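Local coordinates for WbbM protein (Klebsiella pneumoniae, PDB 6U4B) that acts as a bifunctional O-antigen polymerase, probably transferring sugars through two glycosyltransferase modules, one of which carries a bound magnesium ion, at residues Asp406-Val411 against Met558-Gly563; Ala429-Ile434 against Ala474-Phe479; Trp525-Gly530 against Ala551-Pro556. All blocks are in the same frame, centred on the assembly; numbering follows the deposited sequence.

Interaction 1: residues Asp406-Val411 against Met558-Gly563. With MG (magnesium ion), chain C.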
loop_
_atom_site.group_PDB
_atom_site.type_symbol
_atom_site.label_atom_id
_atom_site.label_comp_id
_atom_site.label_asym_id
_atom_site.label_seq_id
_atom_site.Cartn_x
_atom_site.Cartn_y
_atom_site.Cartn_z
ATOM N N ASP A 406 11.676 -22.413 -7.755
ATOM C CA ASP A 406 11.987 -22.452 -6.331
ATOM C C ASP A 406 11.169 -21.415 -5.565
ATOM O O ASP A 406 10.814 -20.355 -6.089
ATOM C CB ASP A 406 13.478 -22.192 -6.106
ATOM C CG ASP A 406 14.296 -23.467 -6.050
ATOM O OD1 ASP A 406 13.757 -24.547 -6.378
ATOM O OD2 ASP A 406 15.483 -23.385 -5.668
ATOM N N SER A 407 10.889 -21.721 -4.299
ATOM C CA SER A 407 10.087 -20.824 -3.478
ATOM C C SER A 407 10.869 -19.613 -2.989
ATOM O O SER A 407 10.257 -18.584 -2.681
ATOM C CB SER A 407 9.506 -21.579 -2.280
ATOM O OG SER A 407 10.514 -21.895 -1.336
ATOM N N ASP A 408 12.195 -19.701 -2.915
ATOM C CA ASP A 408 13.013 -18.576 -2.458
ATOM C C ASP A 408 13.409 -17.666 -3.617
ATOM O O ASP A 408 14.573 -17.302 -3.790
ATOM C CB ASP A 408 14.238 -19.091 -1.712
ATOM C CG ASP A 408 15.065 -20.055 -2.539
ATOM O OD1 ASP A 408 14.577 -20.508 -3.597
ATOM O OD2 ASP A 408 16.207 -20.356 -2.132
ATOM N N THR A 409 12.421 -17.298 -4.431
ATOM C CA THR A 409 12.639 -16.450 -5.594
ATOM C C THR A 409 11.571 -15.365 -5.645
ATOM O O THR A 409 10.541 -15.442 -4.972
ATOM C CB THR A 409 12.596 -17.254 -6.902
ATOM O OG1 THR A 409 11.274 -17.772 -7.096
ATOM C CG2 THR A 409 13.593 -18.412 -6.873
ATOM N N VAL A 410 11.836 -14.344 -6.458
ATOM C CA VAL A 410 10.820 -13.419 -6.943
ATOM C C VAL A 410 11.069 -13.212 -8.430
ATOM O O VAL A 410 12.221 -13.174 -8.874
ATOM C CB VAL A 410 10.825 -12.063 -6.196
ATOM C CG1 VAL A 410 10.454 -12.239 -4.727
ATOM C CG2 VAL A 410 12.168 -11.355 -6.336
ATOM N N VAL A 411 9.995 -13.098 -9.202
ATOM C CA VAL A 411 10.113 -12.869 -10.636
ATOM C C VAL A 411 10.010 -11.376 -10.909
ATOM O O VAL A 411 9.372 -10.623 -10.163
ATOM C CB VAL A 411 9.055 -13.657 -11.437
ATOM C CG1 VAL A 411 9.134 -15.140 -11.095
ATOM C CG2 VAL A 411 7.665 -13.112 -11.174
ATOM N N MET A 558 14.260 -13.318 -13.083
ATOM C CA MET A 558 13.939 -13.982 -11.828
ATOM C C MET A 558 15.149 -13.861 -10.918
ATOM O O MET A 558 16.278 -14.102 -11.352
ATOM C CB MET A 558 13.561 -15.456 -12.040
ATOM C CG MET A 558 13.283 -16.227 -10.750
ATOM S SD MET A 558 14.752 -16.927 -9.958
ATOM C CE MET A 558 14.814 -18.556 -10.710
ATOM N N ILE A 559 14.906 -13.495 -9.665
ATOM C CA ILE A 559 15.951 -13.335 -8.665
ATOM C C ILE A 559 15.884 -14.530 -7.727
ATOM O O ILE A 559 14.829 -14.820 -7.154
ATOM C CB ILE A 559 15.789 -12.015 -7.898
ATOM C CG1 ILE A 559 15.898 -10.833 -8.862
ATOM C CG2 ILE A 559 16.815 -11.917 -6.782
ATOM C CD1 ILE A 559 15.389 -9.523 -8.297
ATOM N N HIS A 560 17.003 -15.230 -7.573
ATOM C CA HIS A 560 17.069 -16.442 -6.768
ATOM C C HIS A 560 17.829 -16.130 -5.485
ATOM O O HIS A 560 19.041 -15.890 -5.517
ATOM C CB HIS A 560 17.738 -17.573 -7.547
ATOM C CG HIS A 560 17.505 -18.929 -6.960
ATOM N ND1 HIS A 560 17.928 -20.090 -7.573
ATOM C CD2 HIS A 560 16.890 -19.311 -5.815
ATOM C CE1 HIS A 560 17.582 -21.127 -6.831
ATOM N NE2 HIS A 560 16.952 -20.682 -5.760
ATOM N N TYR A 561 17.122 -16.149 -4.355
ATOM C CA TYR A 561 17.767 -15.917 -3.070
ATOM C C TYR A 561 18.337 -17.211 -2.510
ATOM O O TYR A 561 18.124 -17.541 -1.338
ATOM C CB TYR A 561 16.791 -15.286 -2.083
ATOM C CG TYR A 561 16.224 -13.984 -2.583
ATOM C CD1 TYR A 561 14.997 -13.947 -3.229
ATOM C CD2 TYR A 561 16.929 -12.796 -2.446
ATOM C CE1 TYR A 561 14.479 -12.760 -3.703
ATOM C CE2 TYR A 561 16.419 -11.604 -2.914
ATOM C CZ TYR A 561 15.193 -11.594 -3.542
ATOM O OH TYR A 561 14.676 -10.413 -4.014
ATOM N N ALA A 562 19.073 -17.944 -3.339
ATOM C CA ALA A 562 19.661 -19.197 -2.896
ATOM C C ALA A 562 20.804 -18.936 -1.927
ATOM O O ALA A 562 21.649 -18.067 -2.152
ATOM C CB ALA A 562 20.157 -20.007 -4.091
ATOM N N GLY A 563 20.816 -19.689 -0.834
ATOM C CA GLY A 563 21.914 -19.606 0.105
ATOM C C GLY A 563 21.493 -19.400 1.543
ATOM O O GLY A 563 20.390 -19.780 1.949
HETATM MG MG MG C . 16.415 -22.026 -4.295
#
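The imidazole of H560 turns an edge to the carboxylates of D406 and D408: D406 OD2 and D408 OD1 both lie near the ring plane, while the carboxylate planes stand 79° and 82° from it. The methyl of A562 sits over the centre of one ring face, and T409 CG2 approaches H560 CD2 obliquely at 3.6 Å. The Y561 ring has I559 CG2 against one face, offset toward the rim, with D408 O and V410 CG2 at its edge.

The magnesium ion explains this crowding of polar atoms. It is bound by D406 OD2 at 2.1 Å and by H560 NE2 at 2.1 Å, while D408 grips it with both oxygens, OD1 at 2.5 Å and the longer OD2 at 2.7 Å. H560 CG is anti to the backbone N (chi1 -164°), which swings the ring toward the aspartates. Second-shell partners steady the ligands: N526 bonds H560 ND1, leaving NE2 to the metal, and R389 makes a salt bridge to D406 OD1.

Behind the site the strands 409-411 and 558-560 run antiparallel. I559 N reaches V410 O at 2.8 Å, and V410 N returns to I559 O. Y561 N adds a bond to D408 O at 2.9 Å. T409 suits its place by splitting its branches: OG1 bonds D406 O at 2.8 Å, closing the bend through S407, and CG2 rests on M558 SD. On the other face, V410 CG2 packs against I559 CB and the edge of the Y561 ring.

Two aspartates separated by one residue at a strand end form the DxD motif familiar from GT-A glycosyltransferases of family 8. Two anionic carboxylates probably offset much of the ion's charge, while the imidazole NE2 contributes a nitrogen ligand from the partner strand.

Interaction 2: residues Ala429-Ile434 against Ala474-Phe479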
loop_
_atom_site.group_PDB
_atom_site.type_symbol
_atom_site.label_atom_id
_atom_site.label_comp_id
_atom_site.label_asym_id
_atom_site.label_seq_id
_atom_site.Cartn_x
_atom_site.Cartn_y
_atom_site.Cartn_z
ATOM N N ALA A 429 13.607 -27.263 -19.995
ATOM C CA ALA A 429 14.345 -26.035 -20.241
ATOM C C ALA A 429 14.777 -25.481 -18.894
ATOM O O ALA A 429 13.975 -25.442 -17.954
ATOM C CB ALA A 429 13.504 -25.011 -21.006
ATOM N N ALA A 430 16.041 -25.073 -18.793
ATOM C CA ALA A 430 16.591 -24.641 -17.516
ATOM C C ALA A 430 17.793 -23.745 -17.771
ATOM O O ALA A 430 18.276 -23.623 -18.899
ATOM C CB ALA A 430 16.974 -25.839 -16.638
ATOM N N VAL A 431 18.278 -23.125 -16.698
ATOM C CA VAL A 431 19.408 -22.207 -16.759
ATOM C C VAL A 431 20.674 -22.961 -16.380
ATOM O O VAL A 431 20.690 -23.708 -15.393
ATOM C CB VAL A 431 19.192 -20.994 -15.839
ATOM C CG1 VAL A 431 20.367 -20.034 -15.950
ATOM C CG2 VAL A 431 17.886 -20.297 -16.188
ATOM N N LYS A 432 21.730 -22.769 -17.170
ATOM C CA LYS A 432 23.024 -23.361 -16.868
ATOM C C LYS A 432 23.508 -22.916 -15.494
ATOM O O LYS A 432 23.446 -21.735 -15.146
ATOM C CB LYS A 432 24.035 -22.969 -17.946
ATOM C CG LYS A 432 25.400 -23.620 -17.822
ATOM C CD LYS A 432 26.420 -22.852 -18.651
ATOM C CE LYS A 432 27.773 -23.536 -18.663
ATOM N NZ LYS A 432 28.213 -23.942 -17.299
ATOM N N ASP A 433 23.987 -23.876 -14.707
ATOM C CA ASP A 433 24.392 -23.634 -13.322
ATOM C C ASP A 433 25.827 -23.112 -13.320
ATOM O O ASP A 433 26.780 -23.879 -13.484
ATOM C CB ASP A 433 24.258 -24.916 -12.505
ATOM C CG ASP A 433 24.392 -24.685 -11.007
ATOM O OD1 ASP A 433 24.969 -23.656 -10.594
ATOM O OD2 ASP A 433 23.921 -25.550 -10.237
ATOM N N ILE A 434 25.991 -21.803 -13.113
ATOM C CA ILE A 434 27.340 -21.244 -13.081
ATOM C C ILE A 434 28.039 -21.518 -11.755
ATOM O O ILE A 434 29.274 -21.467 -11.694
ATOM C CB ILE A 434 27.335 -19.735 -13.374
ATOM C CG1 ILE A 434 26.693 -18.953 -12.229
ATOM C CG2 ILE A 434 26.620 -19.449 -14.688
ATOM C CD1 ILE A 434 26.703 -17.455 -12.446
ATOM N N ALA A 474 18.384 -26.194 -10.927
ATOM C CA ALA A 474 17.018 -26.685 -10.778
ATOM C C ALA A 474 16.072 -25.665 -10.151
ATOM O O ALA A 474 14.927 -26.015 -9.843
ATOM C CB ALA A 474 17.007 -27.969 -9.943
ATOM N N GLY A 475 16.517 -24.422 -9.958
ATOM C CA GLY A 475 15.674 -23.415 -9.335
ATOM C C GLY A 475 14.539 -22.927 -10.211
ATOM O O GLY A 475 13.590 -22.327 -9.698
ATOM N N ILE A 476 14.624 -23.156 -11.519
ATOM C CA ILE A 476 13.523 -22.855 -12.427
ATOM C C ILE A 476 13.618 -23.810 -13.612
ATOM O O ILE A 476 14.660 -23.909 -14.269
ATOM C CB ILE A 476 13.526 -21.369 -12.851
ATOM C CG1 ILE A 476 12.231 -21.000 -13.580
ATOM C CG2 ILE A 476 14.752 -21.003 -13.687
ATOM C CD1 ILE A 476 12.030 -19.492 -13.717
ATOM N N ILE A 477 12.550 -24.567 -13.856
ATOM C CA ILE A 477 12.556 -25.625 -14.860
ATOM C C ILE A 477 11.232 -25.605 -15.607
ATOM O O ILE A 477 10.165 -25.637 -14.987
ATOM C CB ILE A 477 12.773 -27.018 -14.234
ATOM C CG1 ILE A 477 14.024 -27.050 -13.354
ATOM C CG2 ILE A 477 12.873 -28.070 -15.323
ATOM C CD1 ILE A 477 14.183 -28.338 -12.573
ATOM N N VAL A 478 11.297 -25.578 -16.934
ATOM C CA VAL A 478 10.124 -25.803 -17.767
ATOM C C VAL A 478 10.071 -27.293 -18.081
ATOM O O VAL A 478 10.902 -27.809 -18.833
ATOM C CB VAL A 478 10.160 -24.968 -19.050
ATOM C CG1 VAL A 478 8.881 -25.189 -19.848
ATOM C CG2 VAL A 478 10.343 -23.494 -18.718
ATOM N N PHE A 479 9.100 -27.985 -17.500
ATOM C CA PHE A 479 8.934 -29.409 -17.743
ATOM C C PHE A 479 8.168 -29.631 -19.040
ATOM O O PHE A 479 7.074 -29.089 -19.225
ATOM C CB PHE A 479 8.197 -30.072 -16.579
ATOM C CG PHE A 479 9.056 -30.311 -15.370
ATOM C CD1 PHE A 479 9.395 -29.269 -14.524
ATOM C CD2 PHE A 479 9.513 -31.583 -15.073
ATOM C CE1 PHE A 479 10.182 -29.492 -13.410
ATOM C CE2 PHE A 479 10.298 -31.811 -13.961
ATOM C CZ PHE A 479 10.634 -30.767 -13.128
HETATM O O HOH W 1 17.273 -23.045 -13.976
#
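Backbone hydrogen bonds join A429 and V478 into an antiparallel hydrogen-bonded pair. A429 N gives its hydrogen to V478 O at 3.0 Å, and V478 N answers to A429 O at 2.9 Å. The carbonyl of A429 also receives a CA-H...O contact from I477 CA at 3.4 Å.

Farther along, the strands part and a water takes over. It accepts from V431 N at 2.9 Å and donates to I476 O at 2.8 Å, so two buried backbone groups that no longer reach each other are still satisfied. The splitting coincides with the corner that the chain turns at A474-I476.

Apolar packing supplies the rest. A429 CB lies 3.9 Å from V478 CB, and the small alanine lets the valine sit close on the same face, where T519 and L521 of strand 518-521 also meet A429. V431 and I476 touch by their CG2 methyls, 4.1 Å apart; with I476 CG1 anti to the backbone N (chi1 -169°), CG2 stands between the backbone N and the carbonyl carbon, where it meets the valine. The short side chain of A430 lets its CB lie against I476 O, with F472 beside it.

Main-chain bonding and small or branched apolar side chains thus do the work here. The direct pair joins two inner strands of the mixed sheet, since 428-432 also pairs with 472-473 and 518-521, and 477-479 with 402-405. The water bridges the strands where the chain turns its corner, and at that corner G475 O probably accepts a hydrogen bond from D406 N, beside the metal site.

Interaction 3: residues Trp525-Gly530 against Ala551-Pro556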
loop_
_atom_site.group_PDB
_atom_site.type_symbol
_atom_site.label_atom_id
_atom_site.label_comp_id
_atom_site.label_asym_id
_atom_site.label_seq_id
_atom_site.Cartn_x
_atom_site.Cartn_y
_atom_site.Cartn_z
ATOM N N TRP A 525 17.030 -15.519 -16.236
ATOM C CA TRP A 525 15.908 -16.223 -15.632
ATOM C C TRP A 525 16.270 -16.939 -14.337
ATOM O O TRP A 525 15.400 -17.582 -13.740
ATOM C CB TRP A 525 15.313 -17.222 -16.630
ATOM C CG TRP A 525 14.256 -16.610 -17.490
ATOM C CD1 TRP A 525 14.325 -16.357 -18.830
ATOM C CD2 TRP A 525 12.970 -16.148 -17.061
ATOM N NE1 TRP A 525 13.157 -15.773 -19.262
ATOM C CE2 TRP A 525 12.309 -15.633 -18.194
ATOM C CE3 TRP A 525 12.313 -16.120 -15.826
ATOM C CZ2 TRP A 525 11.022 -15.102 -18.130
ATOM C CZ3 TRP A 525 11.036 -15.592 -15.765
ATOM C CH2 TRP A 525 10.404 -15.089 -16.909
ATOM N N ASN A 526 17.519 -16.841 -13.884
ATOM C CA ASN A 526 17.924 -17.461 -12.627
ATOM C C ASN A 526 19.131 -16.729 -12.052
ATOM O O ASN A 526 20.235 -17.279 -12.005
ATOM C CB ASN A 526 18.240 -18.944 -12.835
ATOM C CG ASN A 526 18.229 -19.732 -11.537
ATOM O OD1 ASN A 526 18.436 -19.180 -10.456
ATOM N ND2 ASN A 526 17.986 -21.033 -11.641
ATOM N N VAL A 527 18.927 -15.497 -11.598
ATOM C CA VAL A 527 20.019 -14.641 -11.151
ATOM C C VAL A 527 20.191 -14.824 -9.647
ATOM O O VAL A 527 19.306 -14.476 -8.862
ATOM C CB VAL A 527 19.758 -13.172 -11.507
ATOM C CG1 VAL A 527 20.902 -12.288 -11.022
ATOM C CG2 VAL A 527 19.568 -13.022 -13.010
ATOM N N TYR A 528 21.335 -15.376 -9.244
ATOM C CA TYR A 528 21.669 -15.432 -7.828
ATOM C C TYR A 528 21.782 -14.022 -7.264
ATOM O O TYR A 528 22.371 -13.132 -7.886
ATOM C CB TYR A 528 22.988 -16.173 -7.610
ATOM C CG TYR A 528 22.974 -17.640 -7.970
ATOM C CD1 TYR A 528 23.482 -18.080 -9.185
ATOM C CD2 TYR A 528 22.474 -18.589 -7.087
ATOM C CE1 TYR A 528 23.483 -19.418 -9.517
ATOM C CE2 TYR A 528 22.471 -19.933 -7.409
ATOM C CZ TYR A 528 22.977 -20.340 -8.625
ATOM O OH TYR A 528 22.979 -21.677 -8.953
ATOM N N HIS A 529 21.215 -13.815 -6.077
ATOM C CA HIS A 529 21.356 -12.523 -5.420
ATOM C C HIS A 529 22.736 -12.330 -4.806
ATOM O O HIS A 529 23.078 -11.202 -4.438
ATOM C CB HIS A 529 20.273 -12.347 -4.351
ATOM C CG HIS A 529 20.507 -13.143 -3.106
ATOM N ND1 HIS A 529 20.757 -14.498 -3.123
ATOM C CD2 HIS A 529 20.517 -12.775 -1.803
ATOM C CE1 HIS A 529 20.917 -14.929 -1.884
ATOM N NE2 HIS A 529 20.775 -13.904 -1.064
ATOM N N GLY A 530 23.532 -13.393 -4.694
ATOM C CA GLY A 530 24.910 -13.287 -4.264
ATOM C C GLY A 530 25.157 -13.464 -2.782
ATOM O O GLY A 530 26.308 -13.321 -2.348
ATOM N N ALA A 551 25.841 -8.953 -16.722
ATOM C CA ALA A 551 24.754 -8.440 -17.550
ATOM C C ALA A 551 23.397 -8.913 -17.041
ATOM O O ALA A 551 22.424 -8.150 -17.051
ATOM C CB ALA A 551 24.960 -8.860 -19.004
ATOM N N ALA A 552 23.313 -10.167 -16.587
ATOM C CA ALA A 552 22.046 -10.692 -16.087
ATOM C C ALA A 552 21.625 -9.996 -14.798
ATOM O O ALA A 552 20.431 -9.762 -14.579
ATOM C CB ALA A 552 22.148 -12.202 -15.871
ATOM N N ARG A 553 22.588 -9.653 -13.936
ATOM C CA ARG A 553 22.253 -8.961 -12.695
ATOM C C ARG A 553 21.604 -7.608 -12.955
ATOM O O ARG A 553 20.788 -7.147 -12.148
ATOM C CB ARG A 553 23.501 -8.773 -11.831
ATOM C CG ARG A 553 23.897 -9.985 -11.016
ATOM C CD ARG A 553 25.099 -9.680 -10.134
ATOM N NE ARG A 553 24.764 -8.845 -8.983
ATOM C CZ ARG A 553 24.332 -9.319 -7.818
ATOM N NH1 ARG A 553 24.174 -10.627 -7.652
ATOM N NH2 ARG A 553 24.054 -8.489 -6.822
ATOM N N LYS A 554 21.945 -6.962 -14.072
ATOM C CA LYS A 554 21.464 -5.612 -14.335
ATOM C C LYS A 554 20.000 -5.568 -14.757
ATOM O O LYS A 554 19.352 -4.532 -14.573
ATOM C CB LYS A 554 22.340 -4.944 -15.397
ATOM C CG LYS A 554 23.783 -4.754 -14.946
ATOM C CD LYS A 554 24.621 -4.019 -15.981
ATOM C CE LYS A 554 24.287 -2.537 -16.015
ATOM N NZ LYS A 554 24.677 -1.854 -14.751
ATOM N N LYS A 555 19.459 -6.655 -15.310
ATOM C CA LYS A 555 18.041 -6.719 -15.671
ATOM C C LYS A 555 17.535 -8.142 -15.480
ATOM O O LYS A 555 17.213 -8.844 -16.445
ATOM C CB LYS A 555 17.824 -6.244 -17.106
ATOM C CG LYS A 555 16.407 -5.776 -17.380
ATOM C CD LYS A 555 16.026 -4.636 -16.446
ATOM C CE LYS A 555 14.547 -4.300 -16.554
ATOM N NZ LYS A 555 14.145 -3.253 -15.573
ATOM N N PRO A 556 17.438 -8.598 -14.231
ATOM C CA PRO A 556 17.006 -9.979 -13.991
ATOM C C PRO A 556 15.545 -10.176 -14.352
ATOM O O PRO A 556 14.724 -9.261 -14.252
ATOM C CB PRO A 556 17.230 -10.172 -12.484
ATOM C CG PRO A 556 18.083 -9.013 -12.053
ATOM C CD PRO A 556 17.730 -7.892 -12.974
#
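V527 and R553 meet through their torsions: CG1 of V527 is anti to its own N (chi1 179°), which directs this methyl to R553 CG and CG2 to A552 and P556, while R553 is extended at chi2 (-177°), then bends at chi3 (74°). V527 CG1 touches R553 CG at 3.8 Å, while CG2 packs on P556 CB at 3.7 Å and A552 CB at 3.9 Å. The two branches of valine let it meet the arginine with one methyl and the alanine and proline, both compact and apolar, with the other.

The bend carries the guanidinium to the end of the strand, where NH1 makes a weak hydrogen bond to H529 O at 3.4 Å. Y528 O is nearer, but its angle to NH1 is poor. G530 follows with positive phi, easily adopted without a side chain. The firmer partner of R553 is D574, in a salt bridge to NH2, and K554 just beyond reaches A55 and N56 of the second subunit.

This packing lays helix 543-554 against strand 527-528 in a beta-alpha-beta unit. Apolar contacts bind the two elements, and the arginine, aliphatic at its base and charged at its end, probably lends some electrostatic stabilisation to the H529 carbonyl.

In the fold
From the N terminus, the chain first passes the DUF4422 region and then enters the family 8 region, where all three contacts lie. Interaction 1 opens at 406-411 and closes only at 558-563, the longest loop of the three. Inside it, interaction 2 closes first, bringing 474-479 back to 429-434, and interaction 3 follows in series, returning 551-556 to 525-530; neither crosses the other. Interaction 2 belongs to the mixed sheet that includes 302-309 and 402-405, while interactions 1 and 3 share the three-stranded sheet in which strand 558-560 lies between 409-411 and 527-528. I476, packing on M558 and W525, links the two sheets near the magnesium site.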